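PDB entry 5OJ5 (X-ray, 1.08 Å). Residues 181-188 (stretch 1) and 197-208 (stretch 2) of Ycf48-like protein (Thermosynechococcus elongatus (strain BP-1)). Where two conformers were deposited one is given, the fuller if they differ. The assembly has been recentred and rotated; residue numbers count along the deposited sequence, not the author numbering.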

# COMPACT_ATOMS: atom_id res chain seq x y z
N ALA A 181 -6.72 -21.12 0.69
CA ALA A 181 -7.28 -19.77 0.63
C ALA A 181 -7.93 -19.38 1.95
O ALA A 181 -8.50 -20.22 2.65
CB ALA A 181 -8.33 -19.75 -0.50
N ILE A 182 -7.94 -18.07 2.23
CA ILE A 182 -8.40 -17.49 3.49
C ILE A 182 -9.52 -16.45 3.34
O ILE A 182 -9.72 -15.62 4.26
CB ILE A 182 -7.24 -16.88 4.29
CG1 ILE A 182 -6.54 -15.76 3.52
CG2 ILE A 182 -6.29 -17.98 4.70
CD1 ILE A 182 -5.56 -14.94 4.40
N GLY A 183 -10.26 -16.48 2.26
CA GLY A 183 -11.30 -15.47 2.06
C GLY A 183 -10.69 -14.17 1.60
O GLY A 183 -9.46 -14.00 1.52
N VAL A 184 -11.55 -13.25 1.19
CA VAL A 184 -11.07 -12.01 0.56
C VAL A 184 -10.49 -11.10 1.61
O VAL A 184 -11.18 -10.62 2.48
CB VAL A 184 -12.20 -11.34 -0.24
CG1 VAL A 184 -11.67 -10.08 -0.90
CG2 VAL A 184 -12.78 -12.28 -1.33
N MET A 185 -9.22 -10.82 1.51
CA MET A 185 -8.53 -10.02 2.52
C MET A 185 -8.97 -8.57 2.43
O MET A 185 -9.06 -7.99 1.36
CB MET A 185 -7.02 -10.10 2.20
CG MET A 185 -6.43 -11.51 2.24
SD MET A 185 -4.73 -11.65 1.76
CE MET A 185 -4.79 -11.04 0.11
N ARG A 186 -9.20 -7.96 3.59
CA ARG A 186 -9.52 -6.55 3.68
C ARG A 186 -8.29 -5.67 3.41
O ARG A 186 -8.41 -4.55 2.89
CB ARG A 186 -10.07 -6.26 5.09
CG ARG A 186 -10.60 -4.87 5.29
CD ARG A 186 -11.14 -4.73 6.67
NE ARG A 186 -11.98 -3.57 6.83
CZ ARG A 186 -13.32 -3.54 6.78
NH1 ARG A 186 -14.09 -4.62 6.58
NH2 ARG A 186 -13.91 -2.36 6.95
N ASN A 187 -7.11 -6.14 3.76
CA ASN A 187 -5.86 -5.41 3.58
C ASN A 187 -4.75 -6.43 3.69
O ASN A 187 -4.92 -7.49 4.31
CB ASN A 187 -5.70 -4.26 4.60
CG ASN A 187 -6.16 -2.93 4.06
OD1 ASN A 187 -5.79 -2.55 2.95
ND2 ASN A 187 -6.92 -2.18 4.85
N LEU A 188 -3.60 -6.09 3.10
CA LEU A 188 -2.44 -6.96 3.02
C LEU A 188 -1.20 -6.09 3.03
O LEU A 188 -1.13 -5.13 2.25
CB LEU A 188 -2.51 -7.75 1.70
CG LEU A 188 -1.33 -8.63 1.35
CD1 LEU A 188 -1.14 -9.77 2.34
CD2 LEU A 188 -1.48 -9.19 -0.06
N VAL A 197 1.07 -9.81 6.44
CA VAL A 197 -0.04 -9.74 7.38
C VAL A 197 -1.29 -9.34 6.61
O VAL A 197 -1.26 -8.41 5.80
CB VAL A 197 0.27 -8.81 8.57
CG1 VAL A 197 0.48 -7.34 8.18
CG2 VAL A 197 -0.85 -8.90 9.62
N ALA A 198 -2.38 -10.07 6.85
CA ALA A 198 -3.63 -9.88 6.13
C ALA A 198 -4.77 -9.74 7.13
O ALA A 198 -4.92 -10.57 8.03
CB ALA A 198 -3.91 -11.07 5.24
N VAL A 199 -5.60 -8.74 6.95
CA VAL A 199 -6.80 -8.55 7.77
C VAL A 199 -7.95 -9.30 7.14
O VAL A 199 -8.15 -9.24 5.92
CB VAL A 199 -7.11 -7.05 7.90
CG1 VAL A 199 -8.41 -6.86 8.70
CG2 VAL A 199 -5.93 -6.34 8.61
N SER A 200 -8.73 -10.02 7.95
CA SER A 200 -9.87 -10.79 7.43
C SER A 200 -10.94 -9.85 6.87
O SER A 200 -10.96 -8.65 7.16
CB SER A 200 -10.43 -11.68 8.54
OG SER A 200 -11.12 -10.93 9.54
N SER A 201 -11.85 -10.42 6.07
CA SER A 201 -12.75 -9.62 5.24
C SER A 201 -13.48 -8.55 6.04
O SER A 201 -13.57 -7.40 5.61
CB SER A 201 -13.78 -10.53 4.56
OG SER A 201 -13.19 -11.58 3.81
N ARG A 202 -14.06 -8.94 7.18
CA ARG A 202 -14.85 -8.06 8.02
C ARG A 202 -14.09 -7.62 9.25
O ARG A 202 -14.69 -7.08 10.20
CB ARG A 202 -16.21 -8.71 8.36
CG ARG A 202 -16.96 -9.15 7.10
CD ARG A 202 -17.38 -7.99 6.23
NE ARG A 202 -18.39 -7.20 6.93
CZ ARG A 202 -19.71 -7.43 6.90
NH1 ARG A 202 -20.25 -8.43 6.20
NH2 ARG A 202 -20.50 -6.63 7.60
N GLY A 203 -12.77 -7.81 9.26
CA GLY A 203 -11.95 -7.35 10.36
C GLY A 203 -12.12 -8.11 11.65
O GLY A 203 -11.68 -7.61 12.70
N SER A 204 -12.66 -9.33 11.62
CA SER A 204 -12.80 -10.10 12.85
C SER A 204 -11.47 -10.53 13.41
O SER A 204 -11.32 -10.66 14.63
CB SER A 204 -13.67 -11.33 12.61
OG SER A 204 -15.03 -10.97 12.45
N PHE A 205 -10.49 -10.83 12.52
CA PHE A 205 -9.20 -11.34 12.94
C PHE A 205 -8.17 -11.02 11.86
O PHE A 205 -8.47 -10.35 10.88
CB PHE A 205 -9.31 -12.79 13.42
CG PHE A 205 -9.80 -13.75 12.37
CD1 PHE A 205 -8.92 -14.23 11.40
CD2 PHE A 205 -11.13 -14.17 12.33
CE1 PHE A 205 -9.36 -15.14 10.44
CE2 PHE A 205 -11.56 -15.07 11.36
CZ PHE A 205 -10.68 -15.51 10.40
N TYR A 206 -6.92 -11.45 12.07
CA TYR A 206 -5.88 -11.26 11.08
C TYR A 206 -5.12 -12.55 10.94
O TYR A 206 -5.23 -13.46 11.77
CB TYR A 206 -4.99 -10.07 11.41
CG TYR A 206 -4.10 -10.22 12.61
CD1 TYR A 206 -2.73 -10.58 12.48
CD2 TYR A 206 -4.55 -9.96 13.90
CE1 TYR A 206 -1.91 -10.70 13.57
CE2 TYR A 206 -3.70 -10.08 15.01
CZ TYR A 206 -2.38 -10.44 14.82
OH TYR A 206 -1.57 -10.54 15.93
N SER A 207 -4.31 -12.61 9.89
CA SER A 207 -3.50 -13.78 9.61
C SER A 207 -2.09 -13.33 9.23
O SER A 207 -1.91 -12.26 8.65
CB SER A 207 -4.07 -14.64 8.50
OG SER A 207 -5.39 -15.05 8.85
N THR A 208 -1.10 -14.16 9.53
CA THR A 208 0.28 -13.91 9.14
C THR A 208 0.85 -15.09 8.37
O THR A 208 0.43 -16.24 8.54
CB THR A 208 1.17 -13.60 10.36
OG1 THR A 208 1.12 -14.70 11.27
CG2 THR A 208 0.75 -12.32 11.08
O HOH W 1 -11.55 -13.23 5.46
O HOH W 2 -14.35 -13.45 2.00

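What lies at the apolar centre of the contact? The methyl group of Ala-198, on which three larger side chains converge. Met-185 SD lies 3.6 Å from Ala-198 CB, Leu-188 CD1 is 4.2 Å from the same Ala-198 CB, and Ile-182 CD1 is 4.3 Å from it. The CA-to-CB bond of Met-185 points away from the second stretch overall, yet its m, t, m side chain still carries the sulfur to the alanine. Ile-182, with chi1 in p and chi2 in t, also reaches Ser-207, its CD1 standing 4.4 Å from Ser-207 CB. That serine is the strand neighbour of Ala-198: Ala-198 N donates to Ser-207 O at 2.9 Å, and Ser-207 N donates back to Ala-198 O at 2.8 Å.

How do the backbones hold this cluster in place? They run antiparallel, and Leu-188 sits across from Ala-198 as a non-hydrogen-bonded pair, with the two CA atoms 4.4 Å apart and both side chains on the same face of the sheet. Val-199 N donates to Asn-187 O at 3.0 Å, and Arg-186 N donates to Val-199 O at 2.9 Å, so Val-199 uses both its amide and its carbonyl. Weaker CA-H...O contacts add to these: Ala-198 CA is 3.3 Å from Asn-187 O, and Leu-188 CA is 3.4 Å from Val-197 O. Asn-187 N, by contrast, is buried here without a partner.

How does Arg-186 reach the turn that follows Val-199? Its extended side chain, t through chi3, passes Val-199, with Arg-186 CD 4.0 Å from Val-199 CG1, before the guanidinium reaches the type I turn from Ser-200 to Gly-203. There Arg-186 NH1 donates to Ser-201 O at 3.0 Å, an edge-on approach near the guanidinium plane that suits an N-H bond. The turn is closed by its own bond, Gly-203 N to Ser-200 O at 2.9 Å, and the positive phi of Gly-203 favours glycine.

What finishes the polar edge? Ser-201 does, through its hydroxyl: OG donates to Val-184 O at a short 2.6 Å. Two waters extend the link. Water 2 accepts from Val-184 N at 2.9 Å and donates to Ser-201 OG at 2.8 Å, so the hydroxyl both gives and receives. Water 1 accepts from Ser-201 N at 2.9 Å and donates to Ile-182 O at 3.2 Å, joining the turn to the loop at a second point.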